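Local coordinates for nitrogen regulatory PII-like protein (Bacillus subtilis subsp. subtilis, PDB 4RX6) that binds ATP as a trimeric PII signalling protein and is required for full induction of the nrgAB operon when ammonium is limiting, at residues 14-19 and 65-70. Residues are numbered along the deposited sequence; the frame is centred on the assembly and turned at random.
Sequences EIVTRP and YERLKI. With ATP (adenosine-5'-triphosphate), chain F.
Val16 and Arg67 meet on the ribose side of an ATP pocket, where the two inner strands of the PII sheet, 10-17 and 58-74, run antiparallel. Two hydrogen-bonded pairs fix the register. Ile15 and Ile70 exchange both backbone bonds: Ile15 N reaches Ile70 O at 2.9 Å, and Ile70 N returns to Ile15 O. Thr17 and Leu68 form the second pair, with Leu68 N to Thr17 O at 2.8 Å. Val16 and Lys69 lie between them as a non-hydrogen-bonded pair.

The sheet belongs to the ferredoxin-like fold of PII proteins, with both helices packed on one face. Ile15, Leu68 and Ile70 point to that face. The CB atoms of Ile15 and Ile70 are 4.3 Å apart; Ile15 touches Ala86 and Leu90, while Ile70 packs on Phe22 and Leu25.

Val16, Arg67 and Lys69 lie on the other face. Val16 CG1, set anti to the backbone N (chi1 -177°), reaches C1' of the ATP ribose at 3.3 Å. Arg67 CG lies 4.0 Å from Val16 CG1. The Arg67 chain bends sharply at chi2 (-2°), and NE gives a hydrogen bond of 2.9 Å to ATP O3'. This hydroxyl sits at the guanidinium edge, near its plane. Tyr65 CB covers one guanidinium face. Thr38 of the second subunit also bonds the nucleotide, so the pocket lies between subunits.

The side chains of Glu14 and Lys69 cross at a slant, with Glu14 CD 4.0 Å from Lys69 CE. The opposite charges do not pair directly. Glu14 OE1 has a hydrogen bond with Tyr103 OH of the same chain, and Glu14 OE2 forms a salt bridge with Lys12 of the second subunit; Lys69 bridges to Glu71 of the second subunit. Beyond the strand end, Pro19 CD rests 3.6 Å from Glu66 O.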
ATOM      1  N   GLU B  14      -8.883  -1.048  -2.223  1.00 37.22           N
ATOM      2  CA  GLU B  14      -7.863  -0.147  -2.737  1.00 37.41           C
ATOM      3  C   GLU B  14      -8.126   0.044  -4.219  1.00 36.20           C
ATOM      4  O   GLU B  14      -8.075  -0.923  -4.970  1.00 34.24           O
ATOM      5  CB  GLU B  14      -6.503  -0.793  -2.557  1.00 36.75           C
ATOM      6  CG  GLU B  14      -5.389   0.109  -2.134  1.00 40.53           C
ATOM      7  CD  GLU B  14      -4.091  -0.679  -1.973  1.00 49.13           C
ATOM      8  OE1 GLU B  14      -3.544  -0.770  -0.842  1.00 49.66           O
ATOM      9  OE2 GLU B  14      -3.634  -1.242  -2.989  1.00 46.83           O
ATOM     10  N   ILE B  15      -8.446   1.266  -4.636  1.00 32.78           N
ATOM     11  CA  ILE B  15      -8.655   1.545  -6.044  1.00 34.12           C
ATOM     12  C   ILE B  15      -7.465   2.345  -6.569  1.00 38.66           C
ATOM     13  O   ILE B  15      -6.995   3.277  -5.909  1.00 41.57           O
ATOM     14  CB  ILE B  15      -9.933   2.376  -6.286  1.00 36.83           C
ATOM     15  CG1 ILE B  15     -11.178   1.678  -5.702  1.00 36.10           C
ATOM     16  CG2 ILE B  15     -10.089   2.683  -7.786  1.00 30.24           C
ATOM     17  CD1 ILE B  15     -12.296   2.636  -5.249  1.00 27.74           C
ATOM     18  N   VAL B  16      -6.949   1.967  -7.732  1.00 33.05           N
ATOM     19  CA  VAL B  16      -5.957   2.784  -8.384  1.00 35.75           C
ATOM     20  C   VAL B  16      -6.568   3.084  -9.727  1.00 36.43           C
ATOM     21  O   VAL B  16      -7.015   2.175 -10.418  1.00 38.95           O
ATOM     22  CB  VAL B  16      -4.597   2.065  -8.536  1.00 40.65           C
ATOM     23  CG1 VAL B  16      -3.572   3.014  -9.155  1.00 35.01           C
ATOM     24  CG2 VAL B  16      -4.096   1.516  -7.175  1.00 34.51           C
ATOM     25  N   THR B  17      -6.615   4.356 -10.089  1.00 35.87           N
ATOM     26  CA  THR B  17      -7.400   4.780 -11.236  1.00 39.06           C
ATOM     27  C   THR B  17      -6.892   6.130 -11.695  1.00 39.67           C
ATOM     28  O   THR B  17      -6.101   6.754 -11.008  1.00 36.10           O
ATOM     29  CB  THR B  17      -8.921   4.867 -10.869  1.00 39.39           C
ATOM     30  OG1 THR B  17      -9.677   5.315 -12.001  1.00 43.31           O
ATOM     31  CG2 THR B  17      -9.153   5.821  -9.696  1.00 38.30           C
ATOM     32  N   ARG B  18      -7.333   6.574 -12.865  1.00 45.84           N
ATOM     33  CA  ARG B  18      -7.053   7.938 -13.308  1.00 48.85           C
ATOM     34  C   ARG B  18      -7.758   8.957 -12.411  1.00 49.43           C
ATOM     35  O   ARG B  18      -8.760   8.644 -11.767  1.00 49.59           O
ATOM     36  CB  ARG B  18      -7.514   8.142 -14.750  1.00 50.84           C
ATOM     37  CG  ARG B  18      -9.010   8.402 -14.880  1.00 54.60           C
ATOM     38  CD  ARG B  18      -9.361   8.907 -16.261  1.00 57.74           C
ATOM     39  NE  ARG B  18      -9.060   7.918 -17.289  1.00 56.83           N
ATOM     40  CZ  ARG B  18      -9.821   6.860 -17.535  1.00 55.64           C
ATOM     41  NH1 ARG B  18     -10.918   6.652 -16.815  1.00 52.63           N
ATOM     42  NH2 ARG B  18      -9.480   6.014 -18.496  1.00 57.26           N
ATOM     43  N   PRO B  19      -7.244  10.191 -12.381  1.00 48.21           N
ATOM     44  CA  PRO B  19      -7.807  11.232 -11.515  1.00 57.06           C
ATOM     45  C   PRO B  19      -9.064  11.904 -12.090  1.00 62.23           C
ATOM     46  O   PRO B  19      -8.956  12.999 -12.652  1.00 60.70           O
ATOM     47  CB  PRO B  19      -6.665  12.264 -11.415  1.00 50.19           C
ATOM     48  CG  PRO B  19      -5.514  11.685 -12.157  1.00 51.25           C
ATOM     49  CD  PRO B  19      -6.052  10.666 -13.092  1.00 48.07           C
ATOM     50  N   TYR B  65       2.107   7.551 -15.980  1.00 48.49           N
ATOM     51  CA  TYR B  65       0.834   8.243 -15.832  1.00 45.62           C
ATOM     52  C   TYR B  65       0.670   8.826 -14.427  1.00 46.45           C
ATOM     53  O   TYR B  65       1.345   8.419 -13.479  1.00 46.85           O
ATOM     54  CB  TYR B  65      -0.325   7.275 -16.086  1.00 45.83           C
ATOM     55  CG  TYR B  65      -0.198   6.450 -17.337  1.00 50.60           C
ATOM     56  CD1 TYR B  65       0.442   5.216 -17.314  1.00 53.06           C
ATOM     57  CD2 TYR B  65      -0.728   6.893 -18.542  1.00 57.95           C
ATOM     58  CE1 TYR B  65       0.567   4.447 -18.461  1.00 53.89           C
ATOM     59  CE2 TYR B  65      -0.611   6.130 -19.704  1.00 62.69           C
ATOM     60  CZ  TYR B  65       0.037   4.905 -19.656  1.00 64.89           C
ATOM     61  OH  TYR B  65       0.160   4.135 -20.800  1.00 69.67           O
ATOM     62  N   GLU B  66      -0.237   9.786 -14.285  1.00 49.02           N
ATOM     63  CA  GLU B  66      -0.655  10.238 -12.964  1.00 44.78           C
ATOM     64  C   GLU B  66      -1.859   9.399 -12.535  1.00 46.68           C
ATOM     65  O   GLU B  66      -2.792   9.207 -13.303  1.00 49.35           O
ATOM     66  CB  GLU B  66      -1.042  11.711 -12.974  1.00 49.60           C
ATOM     67  CG  GLU B  66      -0.502  12.448 -11.768  1.00 62.52           C
ATOM     68  CD  GLU B  66       0.892  13.027 -12.024  1.00 74.04           C
ATOM     69  OE1 GLU B  66       1.690  12.383 -12.755  1.00 76.88           O
ATOM     70  OE2 GLU B  66       1.189  14.131 -11.503  1.00 68.10           O
ATOM     71  N   ARG B  67      -1.839   8.898 -11.308  1.00 41.14           N
ATOM     72  CA  ARG B  67      -2.885   8.021 -10.837  1.00 37.75           C
ATOM     73  C   ARG B  67      -3.338   8.477  -9.461  1.00 41.04           C
ATOM     74  O   ARG B  67      -2.542   8.978  -8.668  1.00 40.62           O
ATOM     75  CB  ARG B  67      -2.370   6.590 -10.753  1.00 36.40           C
ATOM     76  CG  ARG B  67      -2.601   5.712 -11.963  1.00 38.85           C
ATOM     77  CD  ARG B  67      -3.350   6.371 -13.081  1.00 41.15           C
ATOM     78  NE  ARG B  67      -3.239   5.542 -14.274  1.00 46.88           N
ATOM     79  CZ  ARG B  67      -3.514   5.940 -15.509  1.00 46.73           C
ATOM     80  NH1 ARG B  67      -3.933   7.183 -15.729  1.00 47.53           N
ATOM     81  NH2 ARG B  67      -3.356   5.088 -16.522  1.00 45.40           N
ATOM     82  N   LEU B  68      -4.621   8.284  -9.186  1.00 39.89           N
ATOM     83  CA  LEU B  68      -5.185   8.488  -7.869  1.00 37.55           C
ATOM     84  C   LEU B  68      -5.210   7.148  -7.148  1.00 37.49           C
ATOM     85  O   LEU B  68      -5.584   6.147  -7.729  1.00 40.53           O
ATOM     86  CB  LEU B  68      -6.617   8.992  -8.030  1.00 38.97           C
ATOM     87  CG  LEU B  68      -7.138   9.954  -6.972  1.00 43.17           C
ATOM     88  CD1 LEU B  68      -8.621  10.148  -7.130  1.00 45.56           C
ATOM     89  CD2 LEU B  68      -6.835   9.418  -5.610  1.00 45.26           C
ATOM     90  N   LYS B  69      -4.815   7.090  -5.892  1.00 37.80           N
ATOM     91  CA  LYS B  69      -5.017   5.850  -5.148  1.00 39.45           C
ATOM     92  C   LYS B  69      -5.885   6.042  -3.909  1.00 42.49           C
ATOM     93  O   LYS B  69      -5.560   6.838  -3.007  1.00 39.49           O
ATOM     94  CB  LYS B  69      -3.699   5.253  -4.720  1.00 39.26           C
ATOM     95  CG  LYS B  69      -3.880   4.071  -3.816  1.00 38.45           C
ATOM     96  CD  LYS B  69      -2.694   3.947  -2.945  1.00 40.56           C
ATOM     97  CE  LYS B  69      -2.075   2.590  -3.068  1.00 50.10           C
ATOM     98  NZ  LYS B  69      -1.011   2.414  -2.027  1.00 59.31           N
ATOM     99  N   ILE B  70      -6.977   5.285  -3.867  1.00 38.43           N
ATOM    100  CA  ILE B  70      -7.972   5.429  -2.829  1.00 37.70           C
ATOM    101  C   ILE B  70      -8.023   4.207  -1.912  1.00 37.61           C
ATOM    102  O   ILE B  70      -8.209   3.095  -2.386  1.00 38.15           O
ATOM    103  CB  ILE B  70      -9.325   5.588  -3.466  1.00 36.83           C
ATOM    104  CG1 ILE B  70      -9.317   6.797  -4.405  1.00 38.66           C
ATOM    105  CG2 ILE B  70     -10.377   5.735  -2.388  1.00 37.52           C
ATOM    106  CD1 ILE B  70     -10.493   6.806  -5.381  1.00 36.45           C
TER
HETATM  107  PG  ATP F 202      -3.500  -3.699 -17.953  1.00 69.45           P
HETATM  108  O1G ATP F 202      -2.801  -4.294 -19.152  1.00 66.23           O
HETATM  109  O2G ATP F 202      -2.564  -3.311 -16.824  1.00 65.46           O
HETATM  110  O3G ATP F 202      -4.661  -4.555 -17.506  1.00 70.68           O
HETATM  111  PB  ATP F 202      -4.109  -0.836 -18.016  1.00 63.69           P
HETATM  112  O1B ATP F 202      -2.683  -0.350 -18.109  1.00 61.07           O
HETATM  113  O2B ATP F 202      -5.215  -0.057 -18.690  1.00 70.80           O
HETATM  114  O3B ATP F 202      -4.210  -2.363 -18.557  1.00 55.23           O
HETATM  115  PA  ATP F 202      -5.426   0.146 -15.637  1.00 52.47           P
HETATM  116  O1A ATP F 202      -6.304  -0.703 -14.744  1.00 50.04           O
HETATM  117  O2A ATP F 202      -5.989   1.292 -16.428  1.00 54.20           O
HETATM  118  O3A ATP F 202      -4.481  -0.887 -16.452  1.00 59.09           O
HETATM  119  O5' ATP F 202      -4.325   0.864 -14.728  1.00 52.23           O
HETATM  120  C5' ATP F 202      -4.603   2.090 -14.071  1.00 44.24           C
HETATM  121  C4' ATP F 202      -3.557   2.250 -12.976  1.00 39.06           C
HETATM  122  O4' ATP F 202      -3.736   1.251 -11.983  1.00 41.34           O
HETATM  123  C3' ATP F 202      -2.154   1.981 -13.469  1.00 38.42           C
HETATM  124  O3' ATP F 202      -1.601   3.140 -14.094  1.00 36.90           O
HETATM  125  C2' ATP F 202      -1.428   1.549 -12.200  1.00 41.64           C
HETATM  126  O2' ATP F 202      -0.968   2.655 -11.400  1.00 37.66           O
HETATM  127  C1' ATP F 202      -2.500   0.853 -11.391  1.00 39.00           C
HETATM  128  N9  ATP F 202      -2.376  -0.590 -11.612  1.00 39.12           N
HETATM  129  C8  ATP F 202      -3.008  -1.217 -12.617  1.00 42.06           C
HETATM  130  N7  ATP F 202      -2.735  -2.541 -12.615  1.00 42.27           N
HETATM  131  C5  ATP F 202      -1.889  -2.779 -11.600  1.00 38.59           C
HETATM  132  C6  ATP F 202      -1.223  -3.986 -11.075  1.00 36.76           C
HETATM  133  N6  ATP F 202      -1.421  -5.196 -11.675  1.00 33.02           N
HETATM  134  N1  ATP F 202      -0.431  -3.812  -9.987  1.00 37.69           N
HETATM  135  C2  ATP F 202      -0.236  -2.609  -9.406  1.00 35.80           C
HETATM  136  N3  ATP F 202      -0.811  -1.474  -9.845  1.00 39.91           N
HETATM  137  C4  ATP F 202      -1.648  -1.488 -10.925  1.00 41.37           C